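Local structure of aldehyde dehydrogenase (3I44) at residues Ala55-Gly60 and Ile199-Ala204; Arg63-Ala68 and Gly232-Ala237; Met111-Pro116 and Asn122-Thr127; Leu206-Leu211 and Phe221-Gly226. The protein probably oxidises aldehydes to the corresponding carboxylic acids with a nicotinamide coenzyme as electron acceptor, as other members of the aldehyde dehydrogenase family do. The protein carries 1 engineered substitution. One frame throughout, in Å; residues are numbered along the deposited sequence.

Contact 1: Ala55-Gly60 and Ile199-Ala204. With NA (sodium ion), chain B.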
loop_
_atom_site.group_PDB
_atom_site.type_symbol
_atom_site.label_atom_id
_atom_site.label_comp_id
_atom_site.label_asym_id
_atom_site.label_seq_id
_atom_site.Cartn_x
_atom_site.Cartn_y
_atom_site.Cartn_z
ATOM N N ALA A 55 36.395 10.767 1.023
ATOM C CA ALA A 55 36.447 9.337 0.777
ATOM C C ALA A 55 36.132 9.055 -0.658
ATOM O O ALA A 55 35.587 9.899 -1.377
ATOM C CB ALA A 55 35.446 8.575 1.696
ATOM N N VAL A 56 36.473 7.852 -1.078
ATOM C CA VAL A 56 36.073 7.357 -2.379
ATOM C C VAL A 56 35.252 6.088 -2.200
ATOM O O VAL A 56 35.625 5.201 -1.430
ATOM C CB VAL A 56 37.304 7.104 -3.316
ATOM C CG1 VAL A 56 38.318 6.154 -2.678
ATOM C CG2 VAL A 56 36.818 6.596 -4.715
ATOM N N ILE A 57 34.124 6.019 -2.907
ATOM C CA ILE A 57 33.265 4.829 -2.929
ATOM C C ILE A 57 33.083 4.330 -4.354
ATOM O O ILE A 57 33.472 5.006 -5.308
ATOM C CB ILE A 57 31.855 5.116 -2.300
ATOM C CG1 ILE A 57 31.134 6.251 -3.035
ATOM C CG2 ILE A 57 32.012 5.403 -0.829
ATOM C CD1 ILE A 57 29.608 6.215 -2.887
ATOM N N SER A 58 32.471 3.157 -4.494
ATOM C CA SER A 58 32.126 2.597 -5.796
ATOM C C SER A 58 30.634 2.725 -6.026
ATOM O O SER A 58 29.855 2.455 -5.110
ATOM C CB SER A 58 32.503 1.120 -5.869
ATOM O OG SER A 58 33.886 0.933 -5.714
ATOM N N LEU A 59 30.240 3.146 -7.231
ATOM C CA LEU A 59 28.856 3.079 -7.695
ATOM C C LEU A 59 28.648 1.720 -8.328
ATOM O O LEU A 59 29.270 1.392 -9.348
ATOM C CB LEU A 59 28.548 4.201 -8.712
ATOM C CG LEU A 59 28.526 5.603 -8.098
ATOM C CD1 LEU A 59 28.258 6.725 -9.147
ATOM C CD2 LEU A 59 27.501 5.686 -6.936
ATOM N N GLY A 60 27.784 0.919 -7.717
ATOM C CA GLY A 60 27.550 -0.449 -8.175
ATOM C C GLY A 60 26.784 -0.529 -9.478
ATOM O O GLY A 60 26.169 0.443 -9.922
ATOM N N ILE A 199 25.776 10.407 -1.811
ATOM C CA ILE A 199 26.436 11.596 -1.275
ATOM C C ILE A 199 26.679 11.550 0.235
ATOM O O ILE A 199 27.377 12.422 0.742
ATOM C CB ILE A 199 25.765 12.917 -1.714
ATOM C CG1 ILE A 199 24.476 13.170 -0.988
ATOM C CG2 ILE A 199 25.512 12.952 -3.291
ATOM C CD1 ILE A 199 23.890 14.568 -1.289
ATOM N N ALA A 200 26.141 10.546 0.946
ATOM C CA ALA A 200 26.430 10.360 2.392
ATOM C C ALA A 200 26.353 8.878 2.785
ATOM O O ALA A 200 25.499 8.483 3.595
ATOM C CB ALA A 200 25.435 11.180 3.246
ATOM N N PRO A 201 27.205 8.028 2.171
ATOM C CA PRO A 201 27.105 6.582 2.343
ATOM C C PRO A 201 27.914 6.034 3.508
ATOM O O PRO A 201 27.721 4.872 3.903
ATOM C CB PRO A 201 27.728 6.059 1.047
ATOM C CG PRO A 201 28.819 7.002 0.812
ATOM C CD PRO A 201 28.283 8.374 1.233
ATOM N N LEU A 202 28.841 6.826 4.020
ATOM C CA LEU A 202 29.796 6.319 4.985
ATOM C C LEU A 202 29.126 5.873 6.299
ATOM O O LEU A 202 29.516 4.863 6.881
ATOM C CB LEU A 202 30.920 7.328 5.240
ATOM C CG LEU A 202 31.788 7.779 4.045
ATOM C CD1 LEU A 202 32.789 8.823 4.503
ATOM C CD2 LEU A 202 32.506 6.624 3.322
ATOM N N SER A 203 28.094 6.590 6.730
ATOM C CA SER A 203 27.421 6.247 7.969
ATOM C C SER A 203 26.807 4.860 7.854
ATOM O O SER A 203 26.940 4.066 8.769
ATOM C CB SER A 203 26.396 7.305 8.362
ATOM O OG SER A 203 25.550 7.680 7.291
ATOM N N ALA A 204 26.171 4.582 6.712
ATOM C CA ALA A 204 25.597 3.267 6.386
ATOM C C ALA A 204 26.648 2.180 6.317
ATOM O O ALA A 204 26.443 1.056 6.767
ATOM C CB ALA A 204 24.797 3.333 5.067
HETATM NA NA NA B . 28.756 14.261 1.055
HETATM O O HOH W 1 27.989 15.861 0.072
HETATM O O HOH W 2 29.226 13.834 -1.521
#

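Contact 2: Arg63-Ala68 and Gly232-Ala237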
loop_
_atom_site.group_PDB
_atom_site.type_symbol
_atom_site.label_atom_id
_atom_site.label_comp_id
_atom_site.label_asym_id
_atom_site.label_seq_id
_atom_site.Cartn_x
_atom_site.Cartn_y
_atom_site.Cartn_z
ATOM N N ARG A 63 24.929 -6.051 -11.936
ATOM C CA ARG A 63 25.585 -7.298 -11.483
ATOM C C ARG A 63 25.844 -7.325 -9.984
ATOM O O ARG A 63 25.665 -8.356 -9.354
ATOM C CB ARG A 63 26.916 -7.572 -12.235
ATOM N N ASP A 64 26.294 -6.213 -9.410
ATOM C CA ASP A 64 26.522 -6.144 -7.951
ATOM C C ASP A 64 25.176 -6.291 -7.233
ATOM O O ASP A 64 25.082 -6.942 -6.207
ATOM C CB ASP A 64 27.185 -4.827 -7.529
ATOM C CG ASP A 64 28.500 -4.585 -8.226
ATOM O OD1 ASP A 64 29.367 -5.487 -8.192
ATOM O OD2 ASP A 64 28.677 -3.483 -8.784
ATOM N N ALA A 65 24.136 -5.688 -7.787
ATOM C CA ALA A 65 22.799 -5.837 -7.222
ATOM C C ALA A 65 22.351 -7.301 -7.257
ATOM O O ALA A 65 21.815 -7.801 -6.269
ATOM C CB ALA A 65 21.805 -4.966 -7.946
ATOM N N ASP A 66 22.584 -7.998 -8.378
ATOM C CA ASP A 66 22.149 -9.393 -8.492
ATOM C C ASP A 66 22.859 -10.225 -7.448
ATOM O O ASP A 66 22.233 -11.056 -6.822
ATOM C CB ASP A 66 22.387 -9.975 -9.896
ATOM C CG ASP A 66 21.491 -9.360 -10.962
ATOM O OD1 ASP A 66 20.387 -8.864 -10.667
ATOM O OD2 ASP A 66 21.917 -9.360 -12.131
ATOM N N LYS A 67 24.150 -9.982 -7.250
ATOM C CA LYS A 67 24.945 -10.685 -6.239
ATOM C C LYS A 67 24.338 -10.503 -4.838
ATOM O O LYS A 67 24.105 -11.466 -4.121
ATOM C CB LYS A 67 26.383 -10.137 -6.182
ATOM C CG LYS A 67 27.478 -10.847 -6.993
ATOM C CD LYS A 67 28.916 -10.326 -6.591
ATOM C CE LYS A 67 29.375 -10.806 -5.177
ATOM N NZ LYS A 67 30.731 -10.233 -4.749
ATOM N N ALA A 68 24.164 -9.247 -4.440
ATOM C CA ALA A 68 23.536 -8.900 -3.155
ATOM C C ALA A 68 22.165 -9.586 -2.990
ATOM O O ALA A 68 21.909 -10.249 -1.984
ATOM C CB ALA A 68 23.429 -7.371 -3.006
ATOM N N GLY A 232 19.088 2.064 -7.790
ATOM C CA GLY A 232 17.804 2.269 -7.098
ATOM C C GLY A 232 16.619 1.796 -7.919
ATOM O O GLY A 232 15.753 1.051 -7.431
ATOM N N SER A 233 16.589 2.216 -9.181
ATOM C CA SER A 233 15.560 1.782 -10.122
ATOM C C SER A 233 15.614 0.284 -10.390
ATOM O O SER A 233 14.574 -0.351 -10.498
ATOM C CB SER A 233 15.674 2.515 -11.460
ATOM O OG SER A 233 15.821 3.893 -11.215
ATOM N N TYR A 234 16.818 -0.264 -10.511
ATOM C CA TYR A 234 16.984 -1.690 -10.748
ATOM C C TYR A 234 16.455 -2.561 -9.565
ATOM O O TYR A 234 15.781 -3.582 -9.767
ATOM C CB TYR A 234 18.468 -1.990 -11.021
ATOM C CG TYR A 234 18.716 -3.427 -11.402
ATOM C CD1 TYR A 234 18.270 -3.934 -12.635
ATOM C CD2 TYR A 234 19.359 -4.292 -10.526
ATOM C CE1 TYR A 234 18.504 -5.282 -12.988
ATOM C CE2 TYR A 234 19.597 -5.633 -10.853
ATOM C CZ TYR A 234 19.165 -6.123 -12.082
ATOM O OH TYR A 234 19.409 -7.450 -12.408
ATOM N N LEU A 235 16.765 -2.165 -8.335
ATOM C CA LEU A 235 16.143 -2.806 -7.158
ATOM C C LEU A 235 14.601 -2.714 -7.192
ATOM O O LEU A 235 13.895 -3.702 -6.975
ATOM C CB LEU A 235 16.674 -2.168 -5.850
ATOM C CG LEU A 235 18.158 -2.347 -5.517
ATOM C CD1 LEU A 235 18.515 -1.650 -4.189
ATOM C CD2 LEU A 235 18.575 -3.816 -5.449
ATOM N N SER A 236 14.066 -1.536 -7.484
ATOM C CA SER A 236 12.617 -1.368 -7.454
ATOM C C SER A 236 11.903 -2.205 -8.510
ATOM O O SER A 236 10.732 -2.526 -8.359
ATOM C CB SER A 236 12.244 0.098 -7.592
ATOM O OG SER A 236 12.776 0.586 -8.793
ATOM N N ALA A 237 12.610 -2.600 -9.562
ATOM C CA ALA A 237 12.027 -3.431 -10.611
ATOM C C ALA A 237 12.428 -4.908 -10.527
ATOM O O ALA A 237 11.957 -5.711 -11.312
ATOM C CB ALA A 237 12.358 -2.833 -12.031
#

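Contact 3: Met111-Pro116 and Asn122-Thr127. With NA (sodium ion), chain B.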
loop_
_atom_site.group_PDB
_atom_site.type_symbol
_atom_site.label_atom_id
_atom_site.label_comp_id
_atom_site.label_asym_id
_atom_site.label_seq_id
_atom_site.Cartn_x
_atom_site.Cartn_y
_atom_site.Cartn_z
ATOM N N MET A 111 31.066 14.745 9.022
ATOM C CA MET A 111 31.971 14.880 7.872
ATOM C C MET A 111 31.304 14.770 6.508
ATOM O O MET A 111 31.561 15.594 5.643
ATOM C CB MET A 111 33.094 13.834 7.948
ATOM C CG MET A 111 34.001 13.822 6.731
ATOM S SD MET A 111 35.467 12.773 6.999
ATOM C CE MET A 111 34.855 11.159 6.628
ATOM N N GLU A 112 30.468 13.747 6.319
ATOM C CA GLU A 112 29.870 13.420 5.002
ATOM C C GLU A 112 28.674 14.289 4.613
ATOM O O GLU A 112 28.446 14.505 3.422
ATOM C CB GLU A 112 29.488 11.922 4.943
ATOM C CG GLU A 112 28.225 11.566 5.753
ATOM C CD GLU A 112 27.841 10.065 5.748
ATOM O OE1 GLU A 112 28.560 9.273 5.155
ATOM O OE2 GLU A 112 26.769 9.701 6.301
ATOM N N MET A 113 27.896 14.796 5.592
ATOM C CA MET A 113 26.739 15.624 5.250
ATOM C C MET A 113 26.647 16.975 5.952
ATOM O O MET A 113 25.734 17.753 5.692
ATOM C CB MET A 113 25.420 14.814 5.313
ATOM C CG MET A 113 25.119 14.091 6.604
ATOM S SD MET A 113 24.664 15.272 7.874
ATOM C CE MET A 113 23.221 16.091 7.143
ATOM N N GLY A 114 27.593 17.261 6.842
ATOM C CA GLY A 114 27.780 18.606 7.375
ATOM C C GLY A 114 27.133 18.895 8.714
ATOM O O GLY A 114 27.199 20.053 9.174
ATOM N N ALA A 115 26.499 17.891 9.342
ATOM C CA ALA A 115 25.859 18.118 10.636
ATOM C C ALA A 115 26.855 18.631 11.678
ATOM O O ALA A 115 27.862 17.982 11.925
ATOM C CB ALA A 115 25.158 16.845 11.145
ATOM N N PRO A 116 26.585 19.792 12.306
ATOM C CA PRO A 116 27.489 20.188 13.387
ATOM C C PRO A 116 27.627 19.085 14.442
ATOM O O PRO A 116 26.635 18.494 14.831
ATOM C CB PRO A 116 26.838 21.427 13.980
ATOM C CG PRO A 116 26.038 22.017 12.807
ATOM C CD PRO A 116 25.546 20.805 12.047
ATOM N N ASN A 122 24.068 14.087 19.350
ATOM C CA ASN A 122 22.869 14.072 20.197
ATOM C C ASN A 122 21.525 13.967 19.447
ATOM O O ASN A 122 20.495 13.786 20.073
ATOM C CB ASN A 122 22.848 15.248 21.186
ATOM C CG ASN A 122 22.646 16.599 20.524
ATOM O OD1 ASN A 122 21.846 16.755 19.566
ATOM N ND2 ASN A 122 23.334 17.626 21.071
ATOM N N ALA A 123 21.539 14.085 18.122
ATOM C CA ALA A 123 20.326 13.967 17.336
ATOM C C ALA A 123 20.541 12.998 16.182
ATOM O O ALA A 123 19.881 11.984 16.128
ATOM C CB ALA A 123 19.866 15.321 16.859
ATOM N N GLN A 124 21.501 13.260 15.289
ATOM C CA GLN A 124 21.705 12.349 14.133
ATOM C C GLN A 124 21.986 10.910 14.612
ATOM O O GLN A 124 21.389 9.950 14.109
ATOM C CB GLN A 124 22.808 12.860 13.204
ATOM C CG GLN A 124 22.459 14.159 12.445
ATOM C CD GLN A 124 21.692 13.887 11.162
ATOM O OE1 GLN A 124 21.424 12.728 10.810
ATOM N NE2 GLN A 124 21.314 14.960 10.453
ATOM N N THR A 125 22.894 10.752 15.570
ATOM C CA THR A 125 23.259 9.426 16.016
ATOM C C THR A 125 22.279 8.898 17.087
ATOM O O THR A 125 21.793 7.796 16.972
ATOM C CB THR A 125 24.708 9.364 16.513
ATOM O OG1 THR A 125 25.594 9.785 15.456
ATOM C CG2 THR A 125 25.054 7.923 16.945
ATOM N N ALA A 126 21.947 9.707 18.068
ATOM C CA ALA A 126 21.030 9.304 19.128
ATOM C C ALA A 126 19.633 8.898 18.650
ATOM O O ALA A 126 19.060 8.025 19.253
ATOM C CB ALA A 126 20.900 10.449 20.195
ATOM N N THR A 127 19.074 9.514 17.593
ATOM C CA THR A 127 17.765 9.068 17.105
ATOM C C THR A 127 17.809 7.609 16.621
ATOM O O THR A 127 16.854 6.865 16.820
ATOM C CB THR A 127 17.133 10.011 16.041
ATOM O OG1 THR A 127 17.985 10.132 14.874
ATOM C CG2 THR A 127 16.912 11.351 16.671
HETATM NA NA NA B . 28.756 14.261 1.055
HETATM O O HOH W 1 27.989 15.861 0.072
HETATM O O HOH W 2 29.226 13.834 -1.521
#

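Contact 4: Leu206-Leu211 and Phe221-Gly226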
loop_
_atom_site.group_PDB
_atom_site.type_symbol
_atom_site.label_atom_id
_atom_site.label_comp_id
_atom_site.label_asym_id
_atom_site.label_seq_id
_atom_site.Cartn_x
_atom_site.Cartn_y
_atom_site.Cartn_z
ATOM N N LEU A 206 29.483 2.183 7.976
ATOM C CA LEU A 206 29.815 1.912 9.396
ATOM C C LEU A 206 28.694 1.073 10.066
ATOM O O LEU A 206 28.974 0.159 10.836
ATOM C CB LEU A 206 30.076 3.222 10.160
ATOM C CG LEU A 206 30.313 3.170 11.683
ATOM C CD1 LEU A 206 31.459 2.167 12.066
ATOM C CD2 LEU A 206 30.584 4.631 12.242
ATOM N N PHE A 207 27.439 1.364 9.749
ATOM C CA PHE A 207 26.322 0.566 10.251
ATOM C C PHE A 207 26.480 -0.880 9.795
ATOM O O PHE A 207 26.260 -1.820 10.577
ATOM C CB PHE A 207 24.982 1.138 9.802
ATOM C CG PHE A 207 23.799 0.456 10.408
ATOM C CD1 PHE A 207 23.399 0.760 11.703
ATOM C CD2 PHE A 207 23.090 -0.489 9.704
ATOM C CE1 PHE A 207 22.298 0.131 12.290
ATOM C CE2 PHE A 207 21.979 -1.118 10.272
ATOM C CZ PHE A 207 21.585 -0.798 11.562
ATOM N N ALA A 208 26.923 -1.051 8.548
ATOM C CA ALA A 208 27.259 -2.379 8.037
ATOM C C ALA A 208 28.297 -3.057 8.913
ATOM O O ALA A 208 28.147 -4.227 9.227
ATOM C CB ALA A 208 27.741 -2.321 6.580
ATOM N N GLU A 209 29.362 -2.339 9.266
ATOM C CA GLU A 209 30.377 -2.892 10.170
ATOM C C GLU A 209 29.810 -3.246 11.537
ATOM O O GLU A 209 30.265 -4.186 12.164
ATOM C CB GLU A 209 31.529 -1.914 10.388
ATOM C CG GLU A 209 32.380 -1.640 9.168
ATOM C CD GLU A 209 33.498 -0.630 9.483
ATOM O OE1 GLU A 209 34.105 -0.711 10.553
ATOM O OE2 GLU A 209 33.737 0.280 8.700
ATOM N N ILE A 210 28.884 -2.428 12.042
ATOM C CA ILE A 210 28.199 -2.744 13.298
ATOM C C ILE A 210 27.506 -4.107 13.200
ATOM O O ILE A 210 27.694 -4.957 14.081
ATOM C CB ILE A 210 27.282 -1.616 13.721
ATOM C CG1 ILE A 210 28.153 -0.423 14.136
ATOM C CG2 ILE A 210 26.370 -2.006 14.935
ATOM C CD1 ILE A 210 27.431 0.942 14.183
ATOM N N LEU A 211 26.789 -4.345 12.095
ATOM C CA LEU A 211 25.997 -5.558 11.912
ATOM C C LEU A 211 26.917 -6.771 11.740
ATOM O O LEU A 211 26.655 -7.858 12.220
ATOM C CB LEU A 211 25.039 -5.443 10.707
ATOM C CG LEU A 211 23.619 -5.022 11.095
ATOM C CD1 LEU A 211 23.616 -3.681 11.841
ATOM C CD2 LEU A 211 22.733 -4.967 9.847
ATOM N N PHE A 221 21.862 -9.186 5.793
ATOM C CA PHE A 221 21.971 -7.795 5.480
ATOM C C PHE A 221 23.076 -7.574 4.453
ATOM O O PHE A 221 24.193 -8.023 4.647
ATOM C CB PHE A 221 22.249 -6.976 6.755
ATOM C CG PHE A 221 22.586 -5.558 6.475
ATOM C CD1 PHE A 221 21.577 -4.607 6.296
ATOM C CD2 PHE A 221 23.923 -5.168 6.317
ATOM C CE1 PHE A 221 21.890 -3.287 5.991
ATOM C CE2 PHE A 221 24.251 -3.867 6.016
ATOM C CZ PHE A 221 23.239 -2.907 5.862
ATOM N N ASN A 222 22.766 -6.827 3.389
ATOM C CA ASN A 222 23.741 -6.552 2.327
ATOM C C ASN A 222 23.697 -5.078 1.953
ATOM O O ASN A 222 22.611 -4.469 1.919
ATOM C CB ASN A 222 23.455 -7.417 1.082
ATOM C CG ASN A 222 23.334 -8.869 1.411
ATOM O OD1 ASN A 222 24.329 -9.595 1.422
ATOM N ND2 ASN A 222 22.091 -9.319 1.745
ATOM N N LEU A 223 24.867 -4.495 1.696
ATOM C CA LEU A 223 24.981 -3.090 1.351
ATOM C C LEU A 223 25.745 -2.947 0.035
ATOM O O LEU A 223 26.867 -3.469 -0.099
ATOM C CB LEU A 223 25.650 -2.270 2.487
ATOM C CG LEU A 223 25.820 -0.744 2.226
ATOM C CD1 LEU A 223 25.955 0.061 3.520
ATOM C CD2 LEU A 223 27.040 -0.457 1.342
ATOM N N ILE A 224 25.106 -2.298 -0.930
ATOM C CA ILE A 224 25.765 -1.887 -2.165
ATOM C C ILE A 224 25.550 -0.387 -2.332
ATOM O O ILE A 224 24.471 0.124 -2.029
ATOM C CB ILE A 224 25.244 -2.640 -3.426
ATOM C CG1 ILE A 224 23.740 -2.403 -3.629
ATOM C CG2 ILE A 224 25.595 -4.120 -3.333
ATOM C CD1 ILE A 224 23.153 -3.037 -4.870
ATOM N N ASN A 225 26.583 0.330 -2.749
ATOM C CA ASN A 225 26.437 1.750 -3.081
ATOM C C ASN A 225 26.025 1.891 -4.532
ATOM O O ASN A 225 26.163 0.949 -5.335
ATOM C CB ASN A 225 27.728 2.522 -2.794
ATOM C CG ASN A 225 27.982 2.699 -1.310
ATOM O OD1 ASN A 225 29.072 2.412 -0.803
ATOM N ND2 ASN A 225 26.959 3.137 -0.597
ATOM N N GLY A 226 25.454 3.046 -4.869
ATOM C CA GLY A 226 24.998 3.258 -6.221
ATOM C C GLY A 226 24.107 4.456 -6.263
ATOM O O GLY A 226 23.854 5.065 -5.213
#

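Contact 1: Ala55-Gly60 and Ile199-Ala204
Ala55 and Ile57 point from the same side of strand 52-58 toward Pro201 and Leu202, where the chain enters helix 202-213. Leu202 meets Ala55 with the fork of its side chain: CD1 and CD2 each lie 3.9 Å from Ala55 CB, so the single methyl sits in front of both branches. A chi1 of -59° puts Leu202 CG beside its backbone N, and this turns the fork to the strand although the first bond of the side chain does not aim there. Ile57 reaches Pro201 with two arms as well. Its CG1 takes the crowded position between backbone N and carbonyl carbon (chi1 58°), and CD1 ends 3.9 Å from Pro201 CG. The CG2 branch of Ile57 approaches that same ring carbon, so the ring corner is gripped from two points while the two side chains cross obliquely. No hydrogen bond joins the segments. Val45 of strand 42-47 covers Pro201 further, and Thr108 and Met111 of helix 102-113 flank Leu202. Just before the proline, Ile199 O binds the sodium ion at 2.3 Å, with Ile46 O, Glu112 O and two waters completing the ligands. The contact thus seats the small N-terminal mixed sheet on the start of a helix beside a sodium site built from main-chain carbonyls, consistent with the monovalent-cation site of related aldehyde dehydrogenases.

Contact 2: Arg63-Ala68 and Gly232-Ala237
Tyr234 reaches across from helix 228-237 to Ala65 and Asp66 of helix 62-79, laying the edge of its ring against both. Ala65 CB is 3.6 Å from Tyr234 CD2 and nearly as close to the neighbouring CE2, so the methyl rests along that side of the ring near its plane. At the far end, Tyr234 OH donates a hydrogen bond to Asp66 OD1. The modelled 2.4 Å between these two oxygens is very short and doubtful as an exact length, though the pairing is clear. Asp66 OD1 lies in the plane of the phenol, while the carboxylate is turned 57° from the ring. Leu235 adds a lighter apolar touch, its CD2 lying 4.2 Å from Ala65 CB.

With CG of Tyr234 anti to its backbone N (chi1 -175°), the ring extends far enough to bridge two helical segments whose axes come within 10.4 Å. They cross at -43°, and small Ala65 marks the closest backbone approach, opposite Leu235. Helix 228-237 follows strand 221-223 of the Rossmann-type coenzyme domain, and helix 62-79, from the N-terminal part of the chain, packs beside it.

In the second shell, His238 NE2 is also hydrogen-bonded to Asp66 OD1, so two bonds meet at this oxygen, and the histidine ring meets that of Tyr234 almost perpendicularly. Thr62 also touches Tyr234, and Ile69 touches Leu235. Behind the tyrosine, Ser236 OG bonds to Ser233 O at 2.6 Å.

Contact 3: Met111-Pro116 and Asn122-Thr127
At the tight turn that joins helices 102-113 and 117-141, Met113 and Ala115 close on Gln124 of the second helix. Gly114 leaves the first helix with positive phi (97°), where a side chain would jam against the preceding carbonyl oxygen, and Pro116 takes the N-cap position of the next. Ala115 CB packs against the aliphatic part of Gln124, 4.0 Å from CG. Met113 and Gln124 reach toward each other from opposite directions: bent at chi2 and chi3, the methionine chain brings CE to 4.0 Å from Gln124 NE2. The glutamine bends in turn at chi2 (-85°), and its NE2 donates to Asn172 O, in a loop that lines the active site in related enzymes. Further along the second helix, Thr127 N and Thr127 OG1 both bond to Ala123 O, approaching it from opposite faces of the carbonyl plane. One residue before Met113, Glu112 O binds the sodium ion at 2.4 Å. Across the contact itself, the Ala115 methyl meets a methylene and the Met113 methyl the amide nitrogen, with no hydrogen bond between the segments, which suggests that packing places the glutamine stem while the bond from NE2 to Asn172 O, with a further weak one to Asn298 OD1, sets the amide.

Contact 4: Leu206-Leu211 and Phe221-Gly226
Phe221, at the start of strand 221-223, buries the most surface here, its ring covered on one face by Leu211 and met at the edge by Ala208, both of helix 202-213. Leu211 CD2 makes a CH-pi contact with that face, 3.8 Å from the Phe221 centroid and 24° off the ring normal. The methyl is displaced toward the rim and comes within 3.4 Å of Phe221 CG, a tight approach. Leu211 and the phenyl group cross at about a right angle. The other branch, Leu211 CD1, lies over a face of the Phe207 ring one helical turn earlier, so the two methyls of one leucine each lie over a different aromatic ring. Ala208 meets Phe221 differently: its CB is 3.9 Å from CE2. With CG anti to the backbone N (chi1 171°), the phenyl ring extends from the strand toward the helix. Two residues on, Leu223 points the same way and brings CD1 to 4.3 Å from Ala208 CB. Val182 of helix 174-188 also touches Phe221. Helix and strand run nearly antiparallel, 153° between their directions, as expected for the second half of a beta-alpha-beta crossover, here strand 191-195, helix 202-213 and strand 221-223 of the Rossmann-type domain that binds the coenzyme in this family.

In the fold
Helix 202-213 ties contacts 1 and 4 together, about 10 Å between centres: its start meets the N-terminal sheet and its body covers strand 221-223. A probable hydrogen bond from Gly60 N to Asn225 O, 2.9 Å, joins the other two segments of this pair. Contact 3 meets contact 1 at the sodium ion, to which each lends one carbonyl, and through Ser203 OG and Glu112 OE2, 2.6 Å apart. Contact 2 extends the packing outward from contact 4, with Ile224 CD1 3.7 Å from Ala65 CA. Contacts 2 and 3 are the most widely separated, about 28 Å between centres, and contact 3 leads, through the bond of Gln124 to Asn172 O, to the loop that lines the active site in related enzymes.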